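DUF2666 domain-containing protein (Pyrococcus furiosus, PDB 3V68) is of unknown molecular function but probably binds double-stranded DNA, as a member of the DUF2666 family. Local coordinates at residues 191-196 / 209-214; 112-117 / 227-232; 197-202 / 231-236; 182-187 / 219-224. One frame throughout, in Å; residues are numbered along the deposited sequence. Where two conformers were deposited one is given.

How the contacts relate
Followed from the N terminus, the chain first supplies 112-117, the loop after helix 91-110, which meets 227-232 on helix 219-231 and so closes the longest loop, 109 residues, in contact 2. Contact 4 lies nested inside it, joining the turn 182-187 to the start of helix 219-231. Contact 1, nested in turn within contact 4, links the end of helix 186-192 to helix 202-213. Contact 3 pairs 197-202 with 231-236; its segments alternate with those of contacts 1 and 4, and it shares Ser231 and Lys232 with contact 2. Contacts 2, 3 and 4 thus hold helix 219-231 and its exit at successive levels, while contact 1 fixes the helix before it.

Contact 1. Residues 191-196 / 209-214; sequences EYFGGF and VQLFRE
The hydroxyl of Tyr192 donates to the backbone carbonyl of Leu211, OH to O 2.7 Å, the bond bending to 144° at the carbonyl oxygen. CG of Tyr192 stands anti to its backbone N (chi1 -176°), which sets it on the side of helix 202-213; the OH end of the ring then meets Leu211 O, which lies at the ring edge near its plane. The same ring packs against the leucine branch, Tyr192 CE1 lying 3.5 Å from Leu211 CG, the two side chains running antiparallel alongside each other. Leu211 CD2 is 3.6 Å from Phe196 CE1 at the edge of that ring and also touches Phe193 CD1. Deeper in, Phe193 CZ reaches Phe212 CB at 3.9 Å. One leucine therefore meets three aromatic rings, two of them on the type I turn from Phe193 to Phe196. The contact bridges the C-terminal end of helix 186-192 and the last turn of helix 202-213, while Phe193 and Phe212 extend onto helix 219-231 through Met229 and Ala225 respectively.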
loop_
_atom_site.group_PDB
_atom_site.type_symbol
_atom_site.label_atom_id
_atom_site.label_comp_id
_atom_site.label_asym_id
_atom_site.label_seq_id
_atom_site.Cartn_x
_atom_site.Cartn_y
_atom_site.Cartn_z
ATOM N N GLU A 191 -12.063 17.586 -0.104
ATOM C CA GLU A 191 -12.943 18.603 -0.672
ATOM C C GLU A 191 -12.436 19.147 -2.005
ATOM O O GLU A 191 -13.220 19.464 -2.888
ATOM C CB GLU A 191 -13.212 19.709 0.345
ATOM C CG GLU A 191 -14.102 19.200 1.466
ATOM C CD GLU A 191 -14.305 20.183 2.588
ATOM O OE1 GLU A 191 -14.174 21.410 2.369
ATOM O OE2 GLU A 191 -14.626 19.714 3.705
ATOM N N TYR A 192 -11.115 19.205 -2.158
ATOM C CA TYR A 192 -10.492 19.610 -3.416
ATOM C C TYR A 192 -10.994 18.784 -4.614
ATOM O O TYR A 192 -11.228 19.328 -5.698
ATOM C CB TYR A 192 -8.973 19.490 -3.268
ATOM C CG TYR A 192 -8.147 19.958 -4.444
ATOM C CD1 TYR A 192 -7.631 19.043 -5.358
ATOM C CD2 TYR A 192 -7.849 21.309 -4.618
ATOM C CE1 TYR A 192 -6.854 19.457 -6.429
ATOM C CE2 TYR A 192 -7.067 21.735 -5.688
ATOM C CZ TYR A 192 -6.579 20.804 -6.587
ATOM O OH TYR A 192 -5.809 21.212 -7.645
ATOM N N PHE A 193 -11.169 17.478 -4.406
ATOM C CA PHE A 193 -11.620 16.574 -5.465
ATOM C C PHE A 193 -13.138 16.342 -5.466
ATOM O O PHE A 193 -13.638 15.469 -6.179
ATOM C CB PHE A 193 -10.869 15.239 -5.366
ATOM C CG PHE A 193 -9.423 15.331 -5.762
ATOM C CD1 PHE A 193 -9.063 15.323 -7.106
ATOM C CD2 PHE A 193 -8.422 15.427 -4.797
ATOM C CE1 PHE A 193 -7.723 15.409 -7.486
ATOM C CE2 PHE A 193 -7.078 15.502 -5.166
ATOM C CZ PHE A 193 -6.729 15.500 -6.511
ATOM N N GLY A 194 -13.861 17.128 -4.666
ATOM C CA GLY A 194 -15.299 16.927 -4.460
ATOM C C GLY A 194 -16.213 17.064 -5.667
ATOM O O GLY A 194 -17.370 16.634 -5.616
ATOM N N GLY A 195 -15.700 17.649 -6.749
ATOM C CA GLY A 195 -16.453 17.802 -7.994
ATOM C C GLY A 195 -16.477 16.574 -8.888
ATOM O O GLY A 195 -17.020 16.620 -9.992
ATOM N N PHE A 196 -15.883 15.481 -8.408
ATOM C CA PHE A 196 -15.814 14.213 -9.139
ATOM C C PHE A 196 -16.357 13.054 -8.311
ATOM O O PHE A 196 -16.143 12.987 -7.095
ATOM C CB PHE A 196 -14.364 13.890 -9.505
ATOM C CG PHE A 196 -13.737 14.874 -10.449
ATOM C CD1 PHE A 196 -13.088 16.007 -9.966
ATOM C CD2 PHE A 196 -13.774 14.658 -11.824
ATOM C CE1 PHE A 196 -12.502 16.920 -10.840
ATOM C CE2 PHE A 196 -13.190 15.564 -12.702
ATOM C CZ PHE A 196 -12.547 16.695 -12.205
ATOM N N VAL A 209 -7.038 14.260 -13.536
ATOM C CA VAL A 209 -5.574 14.216 -13.535
ATOM C C VAL A 209 -5.008 15.636 -13.556
ATOM O O VAL A 209 -4.088 15.956 -12.801
ATOM C CB VAL A 209 -5.022 13.382 -14.709
ATOM C CG1 VAL A 209 -3.515 13.570 -14.846
ATOM C CG2 VAL A 209 -5.336 11.916 -14.492
ATOM N N GLN A 210 -5.586 16.488 -14.400
ATOM C CA GLN A 210 -5.175 17.882 -14.463
ATOM C C GLN A 210 -5.370 18.587 -13.121
ATOM O O GLN A 210 -4.489 19.305 -12.655
ATOM C CB GLN A 210 -5.923 18.609 -15.579
ATOM C CG GLN A 210 -5.488 20.054 -15.780
ATOM C CD GLN A 210 -4.052 20.190 -16.258
ATOM O OE1 GLN A 210 -3.512 19.308 -16.926
ATOM N NE2 GLN A 210 -3.427 21.307 -15.917
ATOM N N LEU A 211 -6.524 18.357 -12.494
ATOM C CA LEU A 211 -6.786 18.918 -11.177
ATOM C C LEU A 211 -5.758 18.438 -10.151
ATOM O O LEU A 211 -5.259 19.231 -9.345
ATOM C CB LEU A 211 -8.215 18.604 -10.718
ATOM C CG LEU A 211 -8.657 19.289 -9.420
ATOM C CD1 LEU A 211 -8.660 20.806 -9.549
ATOM C CD2 LEU A 211 -10.021 18.786 -8.959
ATOM N N PHE A 212 -5.420 17.151 -10.199
ATOM C CA PHE A 212 -4.359 16.646 -9.344
ATOM C C PHE A 212 -3.022 17.365 -9.595
ATOM O O PHE A 212 -2.320 17.732 -8.649
ATOM C CB PHE A 212 -4.164 15.135 -9.492
ATOM C CG PHE A 212 -2.814 14.679 -9.022
ATOM C CD1 PHE A 212 -2.573 14.474 -7.668
ATOM C CD2 PHE A 212 -1.761 14.538 -9.927
ATOM C CE1 PHE A 212 -1.310 14.112 -7.221
ATOM C CE2 PHE A 212 -0.500 14.175 -9.491
ATOM C CZ PHE A 212 -0.274 13.957 -8.132
ATOM N N ARG A 213 -2.673 17.553 -10.867
ATOM C CA ARG A 213 -1.405 18.201 -11.204
ATOM C C ARG A 213 -1.324 19.644 -10.723
ATOM O O ARG A 213 -0.240 20.144 -10.432
ATOM C CB ARG A 213 -1.124 18.114 -12.701
ATOM C CG ARG A 213 -0.909 16.701 -13.196
ATOM C CD ARG A 213 -0.179 16.706 -14.522
ATOM N NE ARG A 213 -0.219 15.402 -15.173
ATOM C CZ ARG A 213 0.579 14.380 -14.875
ATOM N NH1 ARG A 213 1.497 14.491 -13.920
ATOM N NH2 ARG A 213 0.454 13.240 -15.538
ATOM N N GLU A 214 -2.476 20.299 -10.617
ATOM C CA GLU A 214 -2.548 21.670 -10.143
ATOM C C GLU A 214 -2.585 21.786 -8.623
ATOM O O GLU A 214 -2.569 22.900 -8.087
ATOM C CB GLU A 214 -3.765 22.363 -10.750
ATOM C CG GLU A 214 -3.642 22.555 -12.245
ATOM C CD GLU A 214 -4.963 22.809 -12.922
ATOM O OE1 GLU A 214 -4.953 23.023 -14.150
ATOM O OE2 GLU A 214 -6.008 22.783 -12.237
#

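Contact 2. Residues 112-117 / 227-232; sequences NELPIE and REMLSK
Arg227 grips the carbonyl oxygen of Ile116 end-on with two nitrogens, NH1 to O at 2.9 Å and NH2 to the same Ile116 O at 3.1 Å. The NH1 bond lies in the carbonyl plane on a lone pair, whereas NH2 is tilted 26° from it; the oxygen itself sits near the guanidinium plane. An arginine chain extended from CG to NE carries the group across to the loop. This polar flank is the more exposed one, yet firmly bonded: Arg227 approaches a bound methylpentanediol, and its NE also pairs with Asp238. An alanine in place of Arg227 would probably leave Ile116 O without both donors and Asp238 without its charged mate. The packed part, by contrast, is apolar and buried. Ile116 CD1 meets Leu230 CD1 at 3.8 Å, one side chain lying nearly perpendicular to the other, and in the conformer given for Met229 its CE lies 3.9 Å from Leu114 CD1. Around this buried side stand three helices: Leu114 rests on Phe212 of helix 202-213 and Leu66 of helix 66-73, and Leu230 on Leu110 of helix 91-110, so the loop 112-117 joins the first DUF2666 sequence range to helix 219-231 of the second.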
loop_
_atom_site.group_PDB
_atom_site.type_symbol
_atom_site.label_atom_id
_atom_site.label_comp_id
_atom_site.label_asym_id
_atom_site.label_seq_id
_atom_site.Cartn_x
_atom_site.Cartn_y
_atom_site.Cartn_z
ATOM N N ASN A 112 5.581 4.934 -11.150
ATOM C CA ASN A 112 6.489 5.813 -11.881
ATOM C C ASN A 112 5.780 6.954 -12.616
ATOM O O ASN A 112 6.440 7.804 -13.217
ATOM C CB ASN A 112 7.372 5.008 -12.846
ATOM C CG ASN A 112 8.290 4.034 -12.127
ATOM O OD1 ASN A 112 8.911 4.368 -11.116
ATOM N ND2 ASN A 112 8.386 2.821 -12.659
ATOM N N GLU A 113 4.447 6.968 -12.554
ATOM C CA GLU A 113 3.616 8.003 -13.193
ATOM C C GLU A 113 3.096 9.029 -12.178
ATOM O O GLU A 113 2.806 10.176 -12.527
ATOM C CB GLU A 113 2.415 7.368 -13.907
ATOM C CG GLU A 113 2.750 6.335 -14.989
ATOM C CD GLU A 113 2.777 6.916 -16.394
ATOM O OE1 GLU A 113 2.203 8.003 -16.618
ATOM O OE2 GLU A 113 3.367 6.270 -17.283
ATOM N N LEU A 114 2.966 8.596 -10.924
ATOM C CA LEU A 114 2.366 9.402 -9.859
ATOM C C LEU A 114 3.129 9.225 -8.548
ATOM O O LEU A 114 3.833 8.227 -8.377
ATOM C CB LEU A 114 0.902 8.993 -9.657
ATOM C CG LEU A 114 -0.139 9.371 -10.712
ATOM C CD1 LEU A 114 -1.397 8.561 -10.490
ATOM C CD2 LEU A 114 -0.450 10.863 -10.670
ATOM N N PRO A 115 2.996 10.188 -7.610
ATOM C CA PRO A 115 3.615 10.003 -6.301
ATOM C C PRO A 115 2.813 9.008 -5.452
ATOM O O PRO A 115 2.014 9.397 -4.591
ATOM C CB PRO A 115 3.600 11.414 -5.702
ATOM C CG PRO A 115 2.416 12.066 -6.333
ATOM C CD PRO A 115 2.335 11.503 -7.725
ATOM N N ILE A 116 3.034 7.728 -5.730
ATOM C CA ILE A 116 2.340 6.627 -5.069
ATOM C C ILE A 116 3.125 6.187 -3.834
ATOM O O ILE A 116 2.596 6.166 -2.717
ATOM C CB ILE A 116 2.153 5.429 -6.042
ATOM C CG1 ILE A 116 1.313 5.827 -7.273
ATOM C CG2 ILE A 116 1.565 4.220 -5.316
ATOM C CD1 ILE A 116 -0.031 6.502 -6.954
ATOM N N GLU A 117 4.389 5.831 -4.043
ATOM C CA GLU A 117 5.296 5.597 -2.933
ATOM C C GLU A 117 5.547 6.917 -2.217
ATOM O O GLU A 117 5.541 7.984 -2.831
ATOM C CB GLU A 117 6.615 4.995 -3.422
ATOM C CG GLU A 117 6.452 3.583 -3.982
ATOM C CD GLU A 117 7.770 2.927 -4.350
ATOM O OE1 GLU A 117 8.550 3.519 -5.130
ATOM O OE2 GLU A 117 8.024 1.806 -3.869
ATOM N N ARG A 227 -3.808 9.662 -3.972
ATOM C CA ARG A 227 -4.711 8.625 -3.486
ATOM C C ARG A 227 -6.170 9.062 -3.601
ATOM O O ARG A 227 -7.022 8.275 -4.007
ATOM C CB ARG A 227 -4.362 8.243 -2.051
ATOM C CG ARG A 227 -3.145 7.338 -1.982
ATOM C CD ARG A 227 -2.537 7.298 -0.592
ATOM N NE ARG A 227 -1.595 6.185 -0.487
ATOM C CZ ARG A 227 -0.360 6.191 -0.984
ATOM N NH1 ARG A 227 0.116 7.263 -1.615
ATOM N NH2 ARG A 227 0.402 5.118 -0.849
ATOM N N GLU A 228 -6.454 10.315 -3.247
ATOM C CA GLU A 228 -7.815 10.833 -3.356
ATOM C C GLU A 228 -8.294 10.860 -4.805
ATOM O O GLU A 228 -9.425 10.457 -5.094
ATOM C CB GLU A 228 -7.931 12.217 -2.710
ATOM C CG GLU A 228 -9.360 12.786 -2.678
ATOM C CD GLU A 228 -10.347 11.961 -1.861
ATOM O OE1 GLU A 228 -9.925 11.149 -1.012
ATOM O OE2 GLU A 228 -11.566 12.148 -2.059
ATOM N N MET A 229 -7.430 11.318 -5.713
ATOM C CA MET A 229 -7.756 11.351 -7.142
ATOM C C MET A 229 -8.094 9.950 -7.651
ATOM O O MET A 229 -9.112 9.744 -8.317
ATOM C CB MET A 229 -6.602 11.959 -7.947
ATOM C CG MET A 229 -6.853 12.045 -9.452
ATOM S SD MET A 229 -6.408 10.550 -10.360
ATOM C CE MET A 229 -4.626 10.687 -10.406
ATOM N N LEU A 230 -7.245 8.987 -7.307
ATOM C CA LEU A 230 -7.462 7.588 -7.684
ATOM C C LEU A 230 -8.741 6.989 -7.096
ATOM O O LEU A 230 -9.414 6.199 -7.758
ATOM C CB LEU A 230 -6.245 6.734 -7.318
ATOM C CG LEU A 230 -4.970 7.045 -8.103
ATOM C CD1 LEU A 230 -3.800 6.316 -7.484
ATOM C CD2 LEU A 230 -5.097 6.731 -9.594
ATOM N N SER A 231 -9.093 7.388 -5.875
ATOM C CA SER A 231 -10.304 6.873 -5.225
ATOM C C SER A 231 -11.574 7.215 -6.010
ATOM O O SER A 231 -12.555 6.463 -5.970
ATOM C CB SER A 231 -10.409 7.380 -3.782
ATOM O OG SER A 231 -10.973 8.675 -3.731
ATOM N N LYS A 232 -11.546 8.333 -6.733
ATOM C CA LYS A 232 -12.705 8.767 -7.517
ATOM C C LYS A 232 -12.946 7.861 -8.723
ATOM O O LYS A 232 -14.038 7.849 -9.291
ATOM C CB LYS A 232 -12.563 10.230 -7.962
ATOM C CG LYS A 232 -12.435 11.241 -6.828
ATOM C CD LYS A 232 -13.578 11.138 -5.816
ATOM C CE LYS A 232 -13.499 12.246 -4.778
ATOM N NZ LYS A 232 -14.360 11.952 -3.588
#

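Contact 3. Residues 197-202 / 231-236; sequences KKVKKE and SKLGLK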
loop_
_atom_site.group_PDB
_atom_site.type_symbol
_atom_site.label_atom_id
_atom_site.label_comp_id
_atom_site.label_asym_id
_atom_site.label_seq_id
_atom_site.Cartn_x
_atom_site.Cartn_y
_atom_site.Cartn_z
ATOM N N LYS A 197 -17.053 12.140 -8.983
ATOM C CA LYS A 197 -17.574 10.923 -8.362
ATOM C C LYS A 197 -17.731 9.831 -9.415
ATOM O O LYS A 197 -18.259 10.088 -10.495
ATOM C CB LYS A 197 -18.918 11.193 -7.676
ATOM C CG LYS A 197 -19.441 9.991 -6.901
ATOM C CD LYS A 197 -20.711 10.292 -6.130
ATOM C CE LYS A 197 -21.081 9.096 -5.266
ATOM N NZ LYS A 197 -22.233 9.369 -4.367
ATOM N N LYS A 198 -17.265 8.624 -9.095
ATOM C CA LYS A 198 -17.368 7.466 -9.991
ATOM C C LYS A 198 -16.923 7.797 -11.421
ATOM O O LYS A 198 -17.687 7.644 -12.382
ATOM C CB LYS A 198 -18.791 6.882 -9.966
ATOM C CG LYS A 198 -18.998 5.776 -8.943
ATOM C CD LYS A 198 -19.126 6.302 -7.522
ATOM C CE LYS A 198 -19.314 5.169 -6.517
ATOM N NZ LYS A 198 -20.604 4.446 -6.692
ATOM N N VAL A 199 -15.681 8.262 -11.538
ATOM C CA VAL A 199 -15.102 8.715 -12.806
ATOM C C VAL A 199 -14.817 7.538 -13.742
ATOM O O VAL A 199 -14.074 6.618 -13.385
ATOM C CB VAL A 199 -13.802 9.519 -12.553
ATOM C CG1 VAL A 199 -13.127 9.906 -13.865
ATOM C CG2 VAL A 199 -14.089 10.758 -11.707
ATOM N N LYS A 200 -15.406 7.581 -14.939
ATOM C CA LYS A 200 -15.299 6.482 -15.908
ATOM C C LYS A 200 -14.858 6.938 -17.302
ATOM O O LYS A 200 -14.084 6.250 -17.967
ATOM C CB LYS A 200 -16.628 5.720 -15.999
ATOM C CG LYS A 200 -16.963 4.893 -14.757
ATOM C CD LYS A 200 -18.450 4.565 -14.658
ATOM C CE LYS A 200 -18.822 3.325 -15.458
ATOM N NZ LYS A 200 -20.268 2.987 -15.315
ATOM N N LYS A 201 -15.350 8.097 -17.732
ATOM C CA LYS A 201 -15.098 8.606 -19.085
ATOM C C LYS A 201 -13.696 9.198 -19.247
ATOM O O LYS A 201 -13.164 9.812 -18.318
ATOM C CB LYS A 201 -16.157 9.648 -19.468
ATOM C CG LYS A 201 -17.592 9.122 -19.469
ATOM C CD LYS A 201 -18.613 10.202 -19.833
ATOM C CE LYS A 201 -19.130 10.956 -18.607
ATOM N NZ LYS A 201 -18.211 12.038 -18.152
ATOM N N GLU A 202 -13.119 9.018 -20.437
ATOM C CA GLU A 202 -11.798 9.559 -20.783
ATOM C C GLU A 202 -11.689 11.061 -20.530
ATOM O O GLU A 202 -10.668 11.537 -20.025
ATOM C CB GLU A 202 -11.464 9.282 -22.252
ATOM C CG GLU A 202 -10.887 7.907 -22.541
ATOM C CD GLU A 202 -10.573 7.701 -24.017
ATOM O OE1 GLU A 202 -9.902 6.699 -24.349
ATOM O OE2 GLU A 202 -10.995 8.538 -24.847
ATOM N N SER A 231 -9.093 7.388 -5.875
ATOM C CA SER A 231 -10.304 6.873 -5.225
ATOM C C SER A 231 -11.574 7.215 -6.010
ATOM O O SER A 231 -12.555 6.463 -5.970
ATOM C CB SER A 231 -10.409 7.380 -3.782
ATOM O OG SER A 231 -10.973 8.675 -3.731
ATOM N N LYS A 232 -11.546 8.333 -6.733
ATOM C CA LYS A 232 -12.705 8.767 -7.517
ATOM C C LYS A 232 -12.946 7.861 -8.723
ATOM O O LYS A 232 -14.038 7.849 -9.291
ATOM C CB LYS A 232 -12.563 10.230 -7.962
ATOM C CG LYS A 232 -12.435 11.241 -6.828
ATOM C CD LYS A 232 -13.578 11.138 -5.816
ATOM C CE LYS A 232 -13.499 12.246 -4.778
ATOM N NZ LYS A 232 -14.360 11.952 -3.588
ATOM N N LEU A 233 -11.908 7.123 -9.112
ATOM C CA LEU A 233 -11.997 6.123 -10.176
ATOM C C LEU A 233 -12.218 4.716 -9.620
ATOM O O LEU A 233 -12.316 3.749 -10.383
ATOM C CB LEU A 233 -10.720 6.141 -11.023
ATOM C CG LEU A 233 -10.532 7.220 -12.095
ATOM C CD1 LEU A 233 -10.265 8.588 -11.483
ATOM C CD2 LEU A 233 -9.389 6.823 -13.014
ATOM N N GLY A 234 -12.285 4.601 -8.296
ATOM C CA GLY A 234 -12.420 3.309 -7.625
ATOM C C GLY A 234 -11.110 2.545 -7.586
ATOM O O GLY A 234 -11.099 1.317 -7.452
ATOM N N LEU A 235 -10.004 3.271 -7.715
ATOM C CA LEU A 235 -8.683 2.656 -7.706
ATOM C C LEU A 235 -7.991 2.835 -6.365
ATOM O O LEU A 235 -8.161 3.859 -5.698
ATOM C CB LEU A 235 -7.814 3.240 -8.823
ATOM C CG LEU A 235 -8.239 2.947 -10.269
ATOM C CD1 LEU A 235 -7.405 3.757 -11.247
ATOM C CD2 LEU A 235 -8.166 1.456 -10.607
ATOM N N LYS A 236 -7.206 1.831 -5.980
ATOM C CA LYS A 236 -6.449 1.859 -4.727
ATOM C C LYS A 236 -5.006 1.497 -4.999
ATOM O O LYS A 236 -4.728 0.700 -5.891
ATOM C CB LYS A 236 -7.024 0.853 -3.729
ATOM C CG LYS A 236 -8.418 1.169 -3.230
ATOM C CD LYS A 236 -8.934 0.026 -2.378
ATOM C CE LYS A 236 -10.220 0.396 -1.661
ATOM N NZ LYS A 236 -10.640 -0.682 -0.721
HETATM O O HOH W 1 -14.476 4.068 -12.131
#
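Val199 turns CG1 anti to its own backbone N (chi1 176°), placing CG1 against Leu233 CD1 and CG2, beside the N, near Lys232 CB. Leu233 answers with CG anti to its carbonyl carbon (chi1 -79°). The result is a small apolar patch: Val199 CB lies 3.8 Å from Leu233 CD1, and Val199 CG2 is 4.1 Å from Lys232 CB. Beside it runs the direct polar link, Val199 N to Lys232 O at 2.8 Å, with an N-H...O angle of 163°. A water bridges two carbonyls, donating to both Val199 O, at 2.9 Å, and Leu233 O, at 2.8 Å. Segment 231-236 leaves helix 219-231 through a Schellman motif, in which Gly234 has positive phi, Gly234 N returns to Ser231 O and Leu235 N probably bonds to Leu230 O. Val199 and Leu233 also pack on helix 202-213, through Ile205 and Ile208 respectively, so the contact ties the loop before that helix to the exit of helix 219-231. Both polar links use backbone atoms, and the side chains add apolar contact; the pairing therefore probably relies more on main-chain course than on side-chain identity, and no charged group takes part in either link.

Contact 4. Residues 182-187 / 219-224; sequences ADVDDK and EFEVRY
A Schellman motif ends helix 160-181 with Asp183 as its C-prime residue, and the turn that follows packs against the start of helix 219-231. Val184 carries the contact. Its CG1 comes to 3.9 Å from Tyr224 CD2, obliquely to the ring, while CG2 lies 4.0 Å from Glu221 CG and 4.1 Å from Phe220 CB. Its chi1 of 170° sets CG1 anti to the backbone N and CG2 beside it, and both methyls touch Glu221 CG and the Tyr224 ring. Ala182, two residues earlier, sets CB 3.9 Å from Phe220 CG. No hydrogen bond joins the two segments, and the polar ends turn to other partners: Glu221 OE1 accepts from Asn218 N and Tyr224 OH is hydrogen-bonded to Val175 O. An alanine at Val184 would probably open a gap beside Tyr224 and Glu221, since both branch methyls meet them. Phe220 continues onto helix 26-43 at Met31, and both Phe220 and Tyr224 rest on Ile178 of helix 160-181. Just past the valine the chain enters helix 186-192, whose N-cap is Asp185, with OD1 accepting a hydrogen bond from Lys188 N.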
loop_
_atom_site.group_PDB
_atom_site.type_symbol
_atom_site.label_atom_id
_atom_site.label_comp_id
_atom_site.label_asym_id
_atom_site.label_seq_id
_atom_site.Cartn_x
_atom_site.Cartn_y
_atom_site.Cartn_z
ATOM N N ALA A 182 2.990 14.596 9.585
ATOM C CA ALA A 182 3.300 15.634 8.610
ATOM C C ALA A 182 2.230 16.735 8.526
ATOM O O ALA A 182 2.303 17.608 7.657
ATOM C CB ALA A 182 3.559 15.016 7.244
ATOM N N ASP A 183 1.261 16.709 9.441
ATOM C CA ASP A 183 0.162 17.701 9.463
ATOM C C ASP A 183 -0.462 17.912 8.079
ATOM O O ASP A 183 -0.560 19.044 7.596
ATOM C CB ASP A 183 0.628 19.051 10.032
ATOM C CG ASP A 183 0.844 19.025 11.531
ATOM O OD1 ASP A 183 1.386 20.022 12.056
ATOM O OD2 ASP A 183 0.469 18.033 12.189
ATOM N N VAL A 184 -0.853 16.812 7.441
ATOM C CA VAL A 184 -1.535 16.861 6.150
ATOM C C VAL A 184 -3.017 17.134 6.402
ATOM O O VAL A 184 -3.667 16.398 7.149
ATOM C CB VAL A 184 -1.366 15.527 5.374
ATOM C CG1 VAL A 184 -2.269 15.474 4.147
ATOM C CG2 VAL A 184 0.098 15.295 4.980
ATOM N N ASP A 185 -3.540 18.192 5.786
ATOM C CA ASP A 185 -4.967 18.511 5.882
ATOM C C ASP A 185 -5.728 17.648 4.874
ATOM O O ASP A 185 -6.031 18.081 3.756
ATOM C CB ASP A 185 -5.203 20.006 5.638
ATOM C CG ASP A 185 -6.632 20.450 5.955
ATOM O OD1 ASP A 185 -7.519 19.595 6.162
ATOM O OD2 ASP A 185 -6.865 21.680 5.993
ATOM N N ASP A 186 -6.021 16.417 5.282
ATOM C CA ASP A 186 -6.666 15.448 4.399
ATOM C C ASP A 186 -8.115 15.818 4.092
ATOM O O ASP A 186 -8.618 15.490 3.020
ATOM C CB ASP A 186 -6.541 14.012 4.941
ATOM C CG ASP A 186 -7.112 13.845 6.347
ATOM O OD1 ASP A 186 -6.951 14.752 7.194
ATOM O OD2 ASP A 186 -7.708 12.781 6.612
ATOM N N LYS A 187 -8.765 16.523 5.017
ATOM C CA LYS A 187 -10.126 17.012 4.800
ATOM C C LYS A 187 -10.162 17.971 3.610
ATOM O O LYS A 187 -11.045 17.868 2.748
ATOM C CB LYS A 187 -10.672 17.689 6.064
ATOM C CG LYS A 187 -12.063 18.283 5.907
ATOM C CD LYS A 187 -12.516 18.981 7.189
ATOM C CE LYS A 187 -13.538 20.072 6.894
ATOM N NZ LYS A 187 -12.951 21.203 6.111
ATOM N N GLU A 219 5.713 17.374 -0.319
ATOM C CA GLU A 219 5.989 15.995 -0.708
ATOM C C GLU A 219 5.031 14.980 -0.084
ATOM O O GLU A 219 4.728 13.971 -0.705
ATOM C CB GLU A 219 7.452 15.614 -0.430
ATOM C CG GLU A 219 7.863 15.602 1.039
ATOM C CD GLU A 219 9.363 15.429 1.243
ATOM O OE1 GLU A 219 10.002 14.669 0.482
ATOM O OE2 GLU A 219 9.902 16.055 2.179
ATOM N N PHE A 220 4.560 15.240 1.133
ATOM C CA PHE A 220 3.632 14.310 1.778
ATOM C C PHE A 220 2.199 14.516 1.325
ATOM O O PHE A 220 1.490 13.551 1.016
ATOM C CB PHE A 220 3.765 14.377 3.298
ATOM C CG PHE A 220 5.113 13.945 3.781
ATOM C CD1 PHE A 220 5.456 12.593 3.796
ATOM C CD2 PHE A 220 6.058 14.883 4.181
ATOM C CE1 PHE A 220 6.716 12.185 4.222
ATOM C CE2 PHE A 220 7.325 14.481 4.608
ATOM C CZ PHE A 220 7.650 13.132 4.628
ATOM N N GLU A 221 1.785 15.778 1.257
ATOM C CA GLU A 221 0.436 16.135 0.831
ATOM C C GLU A 221 0.068 15.597 -0.556
ATOM O O GLU A 221 -1.079 15.201 -0.777
ATOM C CB GLU A 221 0.245 17.651 0.874
ATOM C CG GLU A 221 0.261 18.239 2.280
ATOM C CD GLU A 221 0.408 19.754 2.285
ATOM O OE1 GLU A 221 1.069 20.304 1.382
ATOM O OE2 GLU A 221 -0.128 20.402 3.200
ATOM N N VAL A 222 1.034 15.579 -1.476
ATOM C CA VAL A 222 0.780 15.086 -2.838
ATOM C C VAL A 222 0.485 13.584 -2.908
ATOM O O VAL A 222 -0.259 13.155 -3.781
ATOM C CB VAL A 222 1.883 15.480 -3.859
ATOM C CG1 VAL A 222 2.003 17.001 -3.953
ATOM C CG2 VAL A 222 3.222 14.818 -3.520
ATOM N N ARG A 223 1.057 12.799 -1.992
ATOM C CA ARG A 223 0.748 11.362 -1.912
ATOM C C ARG A 223 -0.719 11.125 -1.575
ATOM O O ARG A 223 -1.324 10.168 -2.060
ATOM C CB ARG A 223 1.626 10.640 -0.880
ATOM C CG ARG A 223 2.924 10.066 -1.426
ATOM C CD ARG A 223 3.934 11.167 -1.699
ATOM N NE ARG A 223 5.090 10.658 -2.423
ATOM C CZ ARG A 223 6.092 11.408 -2.868
ATOM N NH1 ARG A 223 6.101 12.722 -2.667
ATOM N NH2 ARG A 223 7.092 10.832 -3.525
ATOM N N TYR A 224 -1.281 11.998 -0.744
ATOM C CA TYR A 224 -2.685 11.880 -0.365
ATOM C C TYR A 224 -3.601 12.426 -1.451
ATOM O O TYR A 224 -4.677 11.881 -1.688
ATOM C CB TYR A 224 -2.930 12.526 1.003
ATOM C CG TYR A 224 -2.229 11.748 2.088
ATOM C CD1 TYR A 224 -2.810 10.601 2.622
ATOM C CD2 TYR A 224 -0.960 12.120 2.532
ATOM C CE1 TYR A 224 -2.155 9.856 3.601
ATOM C CE2 TYR A 224 -0.297 11.385 3.506
ATOM C CZ TYR A 224 -0.902 10.263 4.033
ATOM O OH TYR A 224 -0.239 9.544 4.988
#